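Local coordinates for protein putative isocitrate dehydrogenase, NAD-dependent (Methylococcus capsulatus, PDB 6LKY) that probably catalyses the NAD-dependent oxidative decarboxylation of isocitrate, with a bound magnesium ion likely assisting, and binds NAD as a two-chain assembly, at residues A248-G253 / A257-V262; V94-S99 / G284-E289; N61-K66 / L288-E293; D56-N61 / V82-A87. The protein carries 1 engineered substitution. All coordinates share one frame; numbering follows the deposited sequence.

Interaction 1 of 4, residues A248-G253 / A257-V262; sequences AGANIG and ALFEAV. With NAD (nicotinamide-adenine-dinucleotide), chain C.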
loop_
_atom_site.group_PDB
_atom_site.type_symbol
_atom_site.label_atom_id
_atom_site.label_comp_id
_atom_site.label_asym_id
_atom_site.label_seq_id
_atom_site.Cartn_x
_atom_site.Cartn_y
_atom_site.Cartn_z
ATOM N N ALA A 248 15.815 -6.814 4.496
ATOM C CA ALA A 248 15.751 -7.636 5.690
ATOM C C ALA A 248 14.960 -6.942 6.792
ATOM O O ALA A 248 14.736 -5.732 6.763
ATOM C CB ALA A 248 17.154 -7.983 6.198
ATOM N N GLY A 249 14.527 -7.743 7.761
ATOM C CA GLY A 249 13.746 -7.271 8.881
ATOM C C GLY A 249 14.175 -7.930 10.176
ATOM O O GLY A 249 14.574 -9.106 10.189
ATOM N N ALA A 250 14.155 -7.150 11.255
ATOM C CA ALA A 250 14.401 -7.629 12.610
ATOM C C ALA A 250 13.122 -7.549 13.431
ATOM O O ALA A 250 12.500 -6.488 13.496
ATOM C CB ALA A 250 15.490 -6.803 13.291
ATOM N N ASN A 251 12.732 -8.658 14.056
ATOM C CA ASN A 251 11.610 -8.709 14.989
ATOM C C ASN A 251 12.163 -8.653 16.410
ATOM O O ASN A 251 12.783 -9.613 16.877
ATOM C CB ASN A 251 10.779 -9.978 14.787
ATOM C CG ASN A 251 10.283 -10.144 13.354
ATOM O OD1 ASN A 251 9.176 -9.718 13.014
ATOM N ND2 ASN A 251 11.086 -10.788 12.518
ATOM N N ILE A 252 11.940 -7.532 17.091
ATOM C CA ILE A 252 12.534 -7.244 18.391
ATOM C C ILE A 252 11.463 -7.228 19.477
ATOM O O ILE A 252 10.451 -6.515 19.366
ATOM C CB ILE A 252 13.280 -5.900 18.374
ATOM C CG1 ILE A 252 14.247 -5.835 17.190
ATOM C CG2 ILE A 252 13.980 -5.668 19.715
ATOM C CD1 ILE A 252 15.317 -6.925 17.212
ATOM N N GLY A 253 11.713 -7.990 20.543
ATOM C CA GLY A 253 11.058 -7.818 21.818
ATOM C C GLY A 253 12.103 -7.563 22.897
ATOM O O GLY A 253 13.308 -7.548 22.636
ATOM N N ALA A 257 14.800 -11.917 19.937
ATOM C CA ALA A 257 14.903 -11.268 18.642
ATOM C C ALA A 257 14.966 -12.338 17.566
ATOM O O ALA A 257 15.606 -13.379 17.753
ATOM C CB ALA A 257 16.137 -10.359 18.561
ATOM N N LEU A 258 14.306 -12.069 16.440
ATOM C CA LEU A 258 14.230 -13.010 15.332
ATOM C C LEU A 258 14.484 -12.264 14.029
ATOM O O LEU A 258 13.797 -11.284 13.722
ATOM C CB LEU A 258 12.866 -13.711 15.322
ATOM C CG LEU A 258 12.590 -14.764 14.235
ATOM C CD1 LEU A 258 11.638 -15.825 14.764
ATOM C CD2 LEU A 258 12.026 -14.123 12.961
ATOM N N PHE A 259 15.444 -12.739 13.243
ATOM C CA PHE A 259 15.896 -12.004 12.070
ATOM C C PHE A 259 15.526 -12.767 10.806
ATOM O O PHE A 259 15.594 -14.000 10.783
ATOM C CB PHE A 259 17.405 -11.730 12.174
ATOM C CG PHE A 259 17.754 -10.952 13.400
ATOM C CD1 PHE A 259 17.928 -11.595 14.614
ATOM C CD2 PHE A 259 17.812 -9.570 13.361
ATOM C CE1 PHE A 259 18.200 -10.876 15.758
ATOM C CE2 PHE A 259 18.082 -8.840 14.502
ATOM C CZ PHE A 259 18.269 -9.487 15.701
ATOM N N GLU A 260 15.088 -12.042 9.769
ATOM C CA GLU A 260 14.571 -12.731 8.593
ATOM C C GLU A 260 14.646 -11.826 7.372
ATOM O O GLU A 260 14.760 -10.606 7.483
ATOM C CB GLU A 260 13.114 -13.164 8.810
ATOM C CG GLU A 260 12.181 -11.958 9.041
ATOM C CD GLU A 260 10.704 -12.343 9.225
ATOM O OE1 GLU A 260 10.285 -13.405 8.712
ATOM O OE2 GLU A 260 9.961 -11.575 9.880
ATOM N N ALA A 261 14.555 -12.444 6.196
ATOM C CA ALA A 261 14.263 -11.662 5.004
ATOM C C ALA A 261 12.818 -11.150 5.049
ATOM O O ALA A 261 11.946 -11.703 5.727
ATOM C CB ALA A 261 14.504 -12.485 3.733
ATOM N N VAL A 262 12.582 -10.063 4.317
ATOM C CA VAL A 262 11.236 -9.513 4.188
ATOM C C VAL A 262 10.381 -10.361 3.251
ATOM O O VAL A 262 9.155 -10.459 3.426
ATOM C CB VAL A 262 11.349 -8.050 3.714
ATOM C CG1 VAL A 262 10.058 -7.570 3.082
ATOM C CG2 VAL A 262 11.804 -7.150 4.871
HETATM P PA NAD C . 7.031 -13.793 -2.295
HETATM O O1A NAD C . 7.308 -15.225 -1.907
HETATM O O2A NAD C . 7.887 -12.849 -1.507
HETATM O O5B NAD C . 7.228 -13.630 -3.875
HETATM C C5B NAD C . 6.927 -12.372 -4.473
HETATM C C4B NAD C . 7.771 -12.209 -5.722
HETATM O O4B NAD C . 9.105 -11.878 -5.287
HETATM C C3B NAD C . 7.823 -13.524 -6.490
HETATM O O3B NAD C . 7.746 -13.291 -7.888
HETATM C C2B NAD C . 9.181 -14.095 -6.110
HETATM O O2B NAD C . 9.765 -14.942 -7.112
HETATM C C1B NAD C . 10.010 -12.859 -5.792
HETATM N N9A NAD C . 10.972 -13.326 -4.803
HETATM C C8A NAD C . 10.784 -12.980 -3.382
HETATM N N7A NAD C . 12.079 -13.466 -2.869
HETATM C C5A NAD C . 13.043 -12.844 -3.771
HETATM C C6A NAD C . 14.305 -13.679 -3.892
HETATM N N6A NAD C . 15.084 -13.544 -2.650
HETATM N N1A NAD C . 15.081 -13.140 -5.019
HETATM C C2A NAD C . 14.408 -13.249 -6.328
HETATM N N3A NAD C . 13.005 -13.647 -6.184
HETATM C C4A NAD C . 12.349 -12.906 -5.110
HETATM O O3 NAD C . 5.511 -13.393 -1.970
HETATM P PN NAD C . 4.212 -14.257 -2.307
HETATM O O1N NAD C . 4.322 -15.057 -3.566
HETATM O O2N NAD C . 3.068 -13.258 -2.355
HETATM O O5D NAD C . 4.006 -15.267 -1.073
HETATM C C5D NAD C . 4.590 -16.580 -1.102
HETATM C C4D NAD C . 4.511 -17.198 0.288
HETATM O O4D NAD C . 5.460 -16.593 1.185
HETATM C C3D NAD C . 3.121 -17.015 0.899
HETATM O O3D NAD C . 2.720 -18.270 1.441
HETATM C C2D NAD C . 3.357 -16.005 2.008
HETATM O O2D NAD C . 2.496 -16.166 3.134
HETATM C C1D NAD C . 4.796 -16.278 2.422
HETATM N N1N NAD C . 5.306 -15.100 3.168
HETATM C C2N NAD C . 6.502 -15.372 3.953
HETATM C C3N NAD C . 6.735 -14.139 4.796
HETATM C C7N NAD C . 7.653 -14.382 5.998
HETATM O O7N NAD C . 8.504 -13.273 6.257
HETATM N N7N NAD C . 8.385 -15.639 5.866
HETATM C C4N NAD C . 7.086 -12.901 3.985
HETATM C C5N NAD C . 6.149 -12.698 2.812
HETATM C C6N NAD C . 5.391 -13.919 2.280
#
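Leu258 O is gripped twice by Asn251, whose backbone N and side-chain ND2 reach it from opposite faces of its carbonyl plane. The backbone bond (Asn251 N to Leu258 O, 2.9 Å) belongs to the regular antiparallel ladder; the second, Asn251 ND2 to Leu258 O at 3.0 Å, comes from above the plane. The other hydrogen of the amide goes to Glu260, with Asn251 ND2 to Glu260 OE2 measuring 3.0 Å at a nearly straight 167°. Both acceptors lie close to the amide plane, which fixes the rotation of Asn251, while OE2 is met from above its carboxylate. Asn251 OD1 takes a bond from Asn118. Together with Lys66 on OE1 and Arg85 on OE2, the amide probably helps position the Glu260 carboxylate, which lies at the NAD pocket: Glu260 OE1 is 3.0 Å from NAD O7N. On the opposite face of the sheet, Ala250 CB packs 3.5 Å from Phe259 CE2, and Ile252 CD1 rests 3.8 Å from Ala257 CB. This beta hairpin occupies the middle of the large mixed sheet, between strands 63-66 and 92-98, with helix 278-290 covering the Ala250 and Phe259 face.

Interaction 2 of 4, residues V94-S99 / G284-E289; sequences VRPAIS and GAMMLE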
loop_
_atom_site.group_PDB
_atom_site.type_symbol
_atom_site.label_atom_id
_atom_site.label_comp_id
_atom_site.label_asym_id
_atom_site.label_seq_id
_atom_site.Cartn_x
_atom_site.Cartn_y
_atom_site.Cartn_z
ATOM N N VAL A 94 11.502 -4.062 12.436
ATOM C CA VAL A 94 12.376 -2.990 11.970
ATOM C C VAL A 94 12.906 -3.372 10.597
ATOM O O VAL A 94 13.586 -4.397 10.456
ATOM C CB VAL A 94 13.526 -2.748 12.965
ATOM C CG1 VAL A 94 14.392 -1.581 12.535
ATOM C CG2 VAL A 94 12.972 -2.549 14.388
ATOM N N ARG A 95 12.582 -2.565 9.585
ATOM C CA ARG A 95 12.906 -2.866 8.191
ATOM C C ARG A 95 13.600 -1.690 7.515
ATOM O O ARG A 95 12.927 -0.747 7.053
ATOM C CB ARG A 95 11.652 -3.270 7.429
ATOM C CG ARG A 95 11.125 -4.621 7.897
ATOM C CD ARG A 95 9.792 -4.975 7.283
ATOM N NE ARG A 95 9.458 -6.360 7.581
ATOM C CZ ARG A 95 8.592 -7.082 6.885
ATOM N NH1 ARG A 95 7.933 -6.538 5.869
ATOM N NH2 ARG A 95 8.377 -8.338 7.225
ATOM N N PRO A 96 14.937 -1.697 7.466
ATOM C CA PRO A 96 15.670 -0.654 6.728
ATOM C C PRO A 96 15.602 -0.855 5.224
ATOM O O PRO A 96 15.676 -1.979 4.721
ATOM C CB PRO A 96 17.117 -0.799 7.232
ATOM C CG PRO A 96 17.045 -1.711 8.460
ATOM C CD PRO A 96 15.836 -2.578 8.236
ATOM N N ALA A 97 15.445 0.254 4.503
ATOM C CA ALA A 97 15.533 0.291 3.044
ATOM C C ALA A 97 16.504 1.413 2.685
ATOM O O ALA A 97 16.160 2.597 2.797
ATOM C CB ALA A 97 14.163 0.497 2.394
ATOM N N ILE A 98 17.730 1.033 2.325
ATOM C CA ILE A 98 18.813 1.957 1.990
ATOM C C ILE A 98 19.374 1.544 0.633
ATOM O O ILE A 98 19.746 0.381 0.442
ATOM C CB ILE A 98 19.908 1.960 3.069
ATOM C CG1 ILE A 98 19.264 2.158 4.444
ATOM C CG2 ILE A 98 20.925 3.071 2.812
ATOM C CD1 ILE A 98 20.209 2.040 5.597
ATOM N N SER A 99 19.400 2.478 -0.316
ATOM C CA SER A 99 19.786 2.167 -1.691
ATOM C C SER A 99 21.139 1.450 -1.751
ATOM O O SER A 99 22.032 1.674 -0.925
ATOM C CB SER A 99 19.850 3.449 -2.524
ATOM O OG SER A 99 18.570 4.061 -2.680
ATOM N N GLY A 284 21.197 -11.630 8.366
ATOM C CA GLY A 284 22.341 -12.057 9.156
ATOM C C GLY A 284 23.150 -10.891 9.699
ATOM O O GLY A 284 23.584 -10.908 10.850
ATOM N N ALA A 285 23.400 -9.884 8.864
ATOM C CA ALA A 285 24.105 -8.694 9.348
ATOM C C ALA A 285 23.366 -8.056 10.522
ATOM O O ALA A 285 23.973 -7.728 11.554
ATOM C CB ALA A 285 24.295 -7.678 8.215
ATOM N N MET A 286 22.047 -7.867 10.380
ATOM C CA MET A 286 21.269 -7.252 11.457
ATOM C C MET A 286 21.345 -8.095 12.721
ATOM O O MET A 286 21.473 -7.561 13.833
ATOM C CB MET A 286 19.805 -7.083 11.035
ATOM C CG MET A 286 19.545 -6.125 9.887
ATOM S SD MET A 286 17.765 -5.848 9.637
ATOM C CE MET A 286 17.423 -4.754 11.015
ATOM N N MET A 287 21.278 -9.421 12.562
ATOM C CA MET A 287 21.394 -10.320 13.700
ATOM C C MET A 287 22.760 -10.175 14.372
ATOM O O MET A 287 22.852 -10.078 15.602
ATOM C CB MET A 287 21.169 -11.763 13.244
ATOM C CG MET A 287 21.176 -12.786 14.371
ATOM S SD MET A 287 20.679 -14.439 13.836
ATOM C CE MET A 287 22.018 -14.861 12.711
ATOM N N LEU A 288 23.834 -10.146 13.575
ATOM C CA LEU A 288 25.174 -10.018 14.151
ATOM C C LEU A 288 25.304 -8.727 14.941
ATOM O O LEU A 288 25.814 -8.728 16.066
ATOM C CB LEU A 288 26.253 -10.085 13.061
ATOM C CG LEU A 288 26.465 -11.445 12.382
ATOM C CD1 LEU A 288 27.810 -11.525 11.673
ATOM C CD2 LEU A 288 26.309 -12.578 13.374
ATOM N N GLU A 289 24.802 -7.622 14.384
ATOM C CA GLU A 289 24.829 -6.358 15.111
ATOM C C GLU A 289 24.076 -6.465 16.431
ATOM O O GLU A 289 24.567 -6.025 17.476
ATOM C CB GLU A 289 24.234 -5.244 14.258
ATOM C CG GLU A 289 24.133 -3.924 14.995
ATOM C CD GLU A 289 23.001 -3.062 14.477
ATOM O OE1 GLU A 289 22.013 -2.876 15.220
ATOM O OE2 GLU A 289 23.093 -2.584 13.323
#
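Met286 sends its thioether from helix 278-290 to strand 92-98, where it meets the ring of Pro96. From CB, which points at the strand, the chain leaves with CG anti to the carbonyl carbon (chi1 -65°) and continues extended to the sulfur; CB and CG touch nothing on the strand. SD is the first atom to arrive, 4.0 Å from Pro96 CD. There the chain bends, chi3 being 76°, and the turn carries the terminal methyl to Pro96 and the carbonyl of Val94. CE comes to 3.9 Å from Pro96 CD and 4.0 Å from Pro96 CG, and it also lies 3.9 Å from Val94 O. The end of Met286, SD and CE, thus meets the CD-CG side of the pyrrolidine ring of Pro96. No hydrogen bond crosses, and the separations are those of ordinary van der Waals packing. With the nearest CA atoms, those of Pro96 and Met286, 9.9 Å apart, the long flexible methionine spans most of the gap. Its methyl also packs on Ala250 of the adjoining strand 248-252, while the side chain of Val94 packs on Tyr156 and Tyr160 of helix 147-163. Only about 99 Å² is buried, in a partly buried place. This is apolar helix-on-sheet packing, characteristic of the layered alpha/beta fold of the isocitrate and isopropylmalate dehydrogenase family.

Interaction 3 of 4, residues N61-K66 / L288-E293; sequences NRICFK and LEHIGE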
loop_
_atom_site.group_PDB
_atom_site.type_symbol
_atom_site.label_atom_id
_atom_site.label_comp_id
_atom_site.label_asym_id
_atom_site.label_seq_id
_atom_site.Cartn_x
_atom_site.Cartn_y
_atom_site.Cartn_z
ATOM N N ASN A 61 17.184 -19.962 23.549
ATOM C CA ASN A 61 18.318 -19.244 22.970
ATOM C C ASN A 61 18.119 -17.735 22.898
ATOM O O ASN A 61 19.110 -16.996 22.931
ATOM C CB ASN A 61 18.623 -19.784 21.573
ATOM C CG ASN A 61 19.008 -21.249 21.591
ATOM O OD1 ASN A 61 19.434 -21.776 22.623
ATOM N ND2 ASN A 61 18.873 -21.913 20.444
ATOM N N ARG A 62 16.881 -17.267 22.717
ATOM C CA ARG A 62 16.472 -15.861 22.646
ATOM C C ARG A 62 16.819 -15.233 21.298
ATOM O O ARG A 62 16.468 -14.071 21.080
ATOM C CB ARG A 62 17.079 -14.972 23.751
ATOM C CG ARG A 62 16.820 -15.408 25.198
ATOM C CD ARG A 62 15.443 -16.049 25.431
ATOM N NE ARG A 62 14.311 -15.112 25.446
ATOM C CZ ARG A 62 13.069 -15.445 25.804
ATOM N NH1 ARG A 62 12.797 -16.680 26.201
ATOM N NH2 ARG A 62 12.097 -14.543 25.788
ATOM N N ILE A 63 17.506 -15.940 20.400
ATOM C CA ILE A 63 17.870 -15.423 19.084
ATOM C C ILE A 63 17.519 -16.472 18.037
ATOM O O ILE A 63 17.787 -17.665 18.221
ATOM C CB ILE A 63 19.367 -15.054 18.992
ATOM C CG1 ILE A 63 19.782 -14.165 20.166
ATOM C CG2 ILE A 63 19.668 -14.357 17.676
ATOM C CD1 ILE A 63 19.180 -12.769 20.110
ATOM N N CYS A 64 16.930 -16.023 16.930
ATOM C CA CYS A 64 16.464 -16.924 15.889
ATOM C C CYS A 64 16.752 -16.319 14.524
ATOM O O CYS A 64 16.587 -15.115 14.314
ATOM C CB CYS A 64 14.966 -17.235 16.049
ATOM S SG CYS A 64 14.299 -18.377 14.821
ATOM N N PHE A 65 17.222 -17.165 13.618
ATOM C CA PHE A 65 17.498 -16.835 12.225
ATOM C C PHE A 65 16.532 -17.675 11.395
ATOM O O PHE A 65 16.612 -18.908 11.412
ATOM C CB PHE A 65 18.954 -17.154 11.903
ATOM C CG PHE A 65 19.477 -16.488 10.677
ATOM C CD1 PHE A 65 19.265 -15.137 10.454
ATOM C CD2 PHE A 65 20.223 -17.209 9.757
ATOM C CE1 PHE A 65 19.776 -14.528 9.316
ATOM C CE2 PHE A 65 20.723 -16.605 8.617
ATOM C CZ PHE A 65 20.505 -15.270 8.396
ATOM N N LYS A 66 15.605 -17.022 10.690
ATOM C CA LYS A 66 14.431 -17.705 10.149
ATOM C C LYS A 66 14.287 -17.431 8.659
ATOM O O LYS A 66 14.159 -16.277 8.243
ATOM C CB LYS A 66 13.156 -17.279 10.890
ATOM C CG LYS A 66 11.921 -18.087 10.486
ATOM C CD LYS A 66 10.601 -17.367 10.825
ATOM C CE LYS A 66 10.511 -15.994 10.182
ATOM N NZ LYS A 66 10.329 -16.004 8.695
ATOM N N LEU A 288 23.834 -10.146 13.575
ATOM C CA LEU A 288 25.174 -10.018 14.151
ATOM C C LEU A 288 25.304 -8.727 14.941
ATOM O O LEU A 288 25.814 -8.728 16.066
ATOM C CB LEU A 288 26.253 -10.085 13.061
ATOM C CG LEU A 288 26.465 -11.445 12.382
ATOM C CD1 LEU A 288 27.810 -11.525 11.673
ATOM C CD2 LEU A 288 26.309 -12.578 13.374
ATOM N N GLU A 289 24.802 -7.622 14.384
ATOM C CA GLU A 289 24.829 -6.358 15.111
ATOM C C GLU A 289 24.076 -6.465 16.431
ATOM O O GLU A 289 24.567 -6.025 17.476
ATOM C CB GLU A 289 24.234 -5.244 14.258
ATOM C CG GLU A 289 24.133 -3.924 14.995
ATOM C CD GLU A 289 23.001 -3.062 14.477
ATOM O OE1 GLU A 289 22.013 -2.876 15.220
ATOM O OE2 GLU A 289 23.093 -2.584 13.323
ATOM N N HIS A 290 22.877 -7.056 16.402
ATOM C CA HIS A 290 22.084 -7.173 17.625
ATOM C C HIS A 290 22.823 -7.933 18.734
ATOM O O HIS A 290 22.707 -7.581 19.911
ATOM C CB HIS A 290 20.747 -7.843 17.329
ATOM C CG HIS A 290 19.833 -7.893 18.511
ATOM N ND1 HIS A 290 19.103 -6.800 18.934
ATOM C CD2 HIS A 290 19.539 -8.899 19.369
ATOM C CE1 HIS A 290 18.393 -7.137 19.999
ATOM N NE2 HIS A 290 18.641 -8.404 20.285
ATOM N N ILE A 291 23.548 -8.999 18.391
ATOM C CA ILE A 291 24.143 -9.853 19.418
ATOM C C ILE A 291 25.549 -9.384 19.779
ATOM O O ILE A 291 26.307 -10.113 20.427
ATOM C CB ILE A 291 24.176 -11.324 18.969
ATOM C CG1 ILE A 291 24.995 -11.461 17.688
ATOM C CG2 ILE A 291 22.765 -11.859 18.797
ATOM C CD1 ILE A 291 25.169 -12.896 17.230
ATOM N N GLY A 292 25.913 -8.176 19.359
ATOM C CA GLY A 292 27.169 -7.587 19.771
ATOM C C GLY A 292 28.341 -7.953 18.884
ATOM O O GLY A 292 29.460 -8.134 19.370
ATOM N N GLU A 293 28.105 -8.056 17.579
ATOM C CA GLU A 293 29.167 -8.284 16.596
ATOM C C GLU A 293 29.090 -7.239 15.489
ATOM O O GLU A 293 28.992 -7.576 14.304
ATOM C CB GLU A 293 29.061 -9.695 16.026
ATOM C CG GLU A 293 29.273 -10.789 17.060
ATOM C CD GLU A 293 30.746 -11.038 17.370
ATOM O OE1 GLU A 293 31.613 -10.386 16.743
ATOM O OE2 GLU A 293 31.031 -11.896 18.241
#
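Ile63 lays its side chain against Ile291 and the ring of His290, at the point where helix 278-290 ends beside strand 63-66. Its CD1 lies 3.9 Å from Ile291 CG2, and the same methyl of Ile291 is 4.0 Å from Ile63 CG1 and 4.1 Å from Ile63 CG2, so one branch of Ile291 covers both arms of its partner. CG1 of Ile291 sits between the backbone N and the carbonyl carbon (chi1 60°), which places CG2 anti to the carbonyl carbon and aims it at the strand. Ile63 CD1 also reaches His290, coming in at the ring edge near its plane, 4.0 Å from CD2. The imidazole is carried there by a chi1 of -175°, with CG anti to the backbone N; its ring meets that of Phe259 as well, their planes about 50° apart. No hydrogen bond spans the contact, and about 99 Å² is buried. Ile63 CB points toward the helix end and its side chain also meets Met287, one turn before Ile291. Beyond Ile291 the chain leaves the helix through Gly292, whose positive phi is accompanied by bonds from Glu293 N to Leu288 O (2.8 Å) and from Gly292 N to Glu289 O (3.2 Å). These two bonds define a Schellman motif closing helix 278-290, and Ile63 provides an apolar contact from the sheet beside that helix terminus.

Interaction 4 of 4, residues D56-N61 / V82-A87; sequences DSIRAN and VTLRQA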
loop_
_atom_site.group_PDB
_atom_site.type_symbol
_atom_site.label_atom_id
_atom_site.label_comp_id
_atom_site.label_asym_id
_atom_site.label_seq_id
_atom_site.Cartn_x
_atom_site.Cartn_y
_atom_site.Cartn_z
ATOM N N ASP A 56 10.296 -23.897 22.059
ATOM C CA ASP A 56 11.157 -24.092 23.225
ATOM C C ASP A 56 12.589 -23.672 22.924
ATOM O O ASP A 56 13.236 -23.004 23.740
ATOM C CB ASP A 56 11.117 -25.559 23.672
ATOM C CG ASP A 56 9.735 -26.000 24.124
ATOM O OD1 ASP A 56 8.888 -25.122 24.391
ATOM O OD2 ASP A 56 9.493 -27.227 24.211
ATOM N N SER A 57 13.099 -24.050 21.746
ATOM C CA SER A 57 14.459 -23.686 21.361
ATOM C C SER A 57 14.624 -22.175 21.270
ATOM O O SER A 57 15.631 -21.624 21.739
ATOM C CB SER A 57 14.819 -24.350 20.031
ATOM O OG SER A 57 15.978 -23.766 19.457
ATOM N N ILE A 58 13.655 -21.484 20.657
ATOM C CA ILE A 58 13.788 -20.034 20.541
ATOM C C ILE A 58 13.714 -19.377 21.916
ATOM O O ILE A 58 14.461 -18.440 22.211
ATOM C CB ILE A 58 12.737 -19.437 19.584
ATOM C CG1 ILE A 58 12.848 -20.076 18.202
ATOM C CG2 ILE A 58 12.939 -17.918 19.480
ATOM C CD1 ILE A 58 11.710 -19.730 17.260
ATOM N N ARG A 59 12.828 -19.861 22.785
ATOM C CA ARG A 59 12.745 -19.245 24.105
ATOM C C ARG A 59 13.969 -19.543 24.950
ATOM O O ARG A 59 14.298 -18.763 25.846
ATOM C CB ARG A 59 11.473 -19.672 24.815
ATOM C CG ARG A 59 10.267 -19.118 24.129
ATOM C CD ARG A 59 9.096 -18.991 25.049
ATOM N NE ARG A 59 8.164 -20.087 24.857
ATOM C CZ ARG A 59 6.878 -19.904 24.607
ATOM N NH1 ARG A 59 6.409 -18.669 24.518
ATOM N NH2 ARG A 59 6.075 -20.947 24.444
ATOM N N ALA A 60 14.648 -20.662 24.695
ATOM C CA ALA A 60 15.903 -20.932 25.390
ATOM C C ALA A 60 17.017 -20.031 24.873
ATOM O O ALA A 60 17.727 -19.398 25.658
ATOM C CB ALA A 60 16.289 -22.411 25.244
ATOM N N ASN A 61 17.184 -19.962 23.549
ATOM C CA ASN A 61 18.318 -19.244 22.970
ATOM C C ASN A 61 18.119 -17.735 22.898
ATOM O O ASN A 61 19.110 -16.996 22.931
ATOM C CB ASN A 61 18.623 -19.784 21.573
ATOM C CG ASN A 61 19.008 -21.249 21.591
ATOM O OD1 ASN A 61 19.434 -21.776 22.623
ATOM N ND2 ASN A 61 18.873 -21.913 20.444
ATOM N N VAL A 82 3.592 -14.941 12.135
ATOM C CA VAL A 82 2.819 -14.125 13.053
ATOM C C VAL A 82 2.750 -14.785 14.418
ATOM O O VAL A 82 2.881 -14.112 15.455
ATOM C CB VAL A 82 1.427 -13.865 12.459
ATOM C CG1 VAL A 82 0.498 -13.268 13.516
ATOM C CG2 VAL A 82 1.568 -12.962 11.222
ATOM N N THR A 83 2.516 -16.106 14.440
ATOM C CA THR A 83 2.484 -16.840 15.702
ATOM C C THR A 83 3.796 -16.682 16.463
ATOM O O THR A 83 3.789 -16.459 17.676
ATOM C CB THR A 83 2.187 -18.315 15.460
ATOM O OG1 THR A 83 0.867 -18.458 14.927
ATOM C CG2 THR A 83 2.280 -19.094 16.759
ATOM N N LEU A 84 4.931 -16.808 15.770
ATOM C CA LEU A 84 6.228 -16.607 16.417
ATOM C C LEU A 84 6.339 -15.196 16.991
ATOM O O LEU A 84 6.685 -15.021 18.166
ATOM C CB LEU A 84 7.356 -16.873 15.414
ATOM C CG LEU A 84 8.213 -18.151 15.443
ATOM C CD1 LEU A 84 7.748 -19.193 16.446
ATOM C CD2 LEU A 84 8.291 -18.747 14.062
ATOM N N ARG A 85 6.038 -14.172 16.171
ATOM C CA ARG A 85 6.124 -12.787 16.639
ATOM C C ARG A 85 5.294 -12.573 17.898
ATOM O O ARG A 85 5.736 -11.909 18.842
ATOM C CB ARG A 85 5.654 -11.818 15.546
ATOM C CG ARG A 85 6.532 -11.757 14.329
ATOM C CD ARG A 85 5.789 -11.226 13.119
ATOM N NE ARG A 85 6.690 -11.174 11.963
ATOM C CZ ARG A 85 6.294 -11.053 10.701
ATOM N NH1 ARG A 85 5.000 -10.968 10.415
ATOM N NH2 ARG A 85 7.194 -11.025 9.727
ATOM N N GLN A 86 4.091 -13.137 17.933
ATOM C CA GLN A 86 3.195 -12.916 19.068
ATOM C C GLN A 86 3.570 -13.758 20.284
ATOM O O GLN A 86 3.529 -13.261 21.414
ATOM C CB GLN A 86 1.755 -13.194 18.653
ATOM C CG GLN A 86 1.260 -12.185 17.626
ATOM C CD GLN A 86 -0.119 -12.519 17.085
ATOM O OE1 GLN A 86 -0.590 -13.646 17.203
ATOM N NE2 GLN A 86 -0.760 -11.541 16.468
ATOM N N ALA A 87 3.929 -15.029 20.072
ATOM C CA ALA A 87 4.309 -15.914 21.174
ATOM C C ALA A 87 5.580 -15.431 21.870
ATOM O O ALA A 87 5.733 -15.613 23.083
ATOM C CB ALA A 87 4.497 -17.343 20.658
HETATM O O HOH W 1 3.927 -16.467 25.039
#
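Helices 52-61 and 80-87, which precede and follow strand 63-66 in the chain, meet here over a small apolar and polar interface. Its apolar part is a single methyl pair, Ile58 CD1 to Leu84 CD1 at 4.1 Å, between side chains that cross at about a right angle. Ile58 points at the other helix, with CG1 anti to the carbonyl carbon (chi1 -58°). Leu84 starts off to the flank and turns its end inward; its chi1 of -105° is an unusual value, well away from the staggered positions. The nearest CA atoms, those of Ile58 and Leu84, are 9.3 Å apart, so at this level only side-chain ends bridge the helices. Toward the surface Arg59 reaches round to the last turn of helix 80-87. Its guanidinium brings NH1 3.4 Å from Ala87 O, which lies at the edge near the guanidinium plane, but the angle is too poor for a direct hydrogen bond. A water links the two, though weakly on the arginine side: it donates to Ala87 O at 2.8 Å and accepts a weak bond from Arg59 NH1 at 3.4 Å. Leu84 also lies close to Lys66 and Leu69, both NAD-binding residues, and Leu88 packs on Ile58 and Arg59. The chemistry implies an apolar inner contact and a water-mediated outer edge, where one carbonyl at a helix end is bonded by water and approached by an arginine.

How the interactions relate
Interaction 1 is the buried core of the set, a hydrogen-bonded hairpin with a polar cluster on one face and apolar groups on the other. Interactions 2 and 3 use adjoining, overlapping stretches at the C-terminal end of helix 278-290, the second running into the turn after it: residues 284-289 meet strand 92-98 in a partly buried place, whereas residues 288-293 meet strand 63-66 at the surface, and both rely on dispersion without a hydrogen bond. Interaction 4, likewise partly buried, joins two helices and adds a water bridge at its outer edge. Polar ties also run between contacts: Arg85 of 82-87 and Lys66 of 61-66 both form salt bridges with Glu260, so interactions 3 and 4 adjoin the NAD pocket through residues outside their own packing.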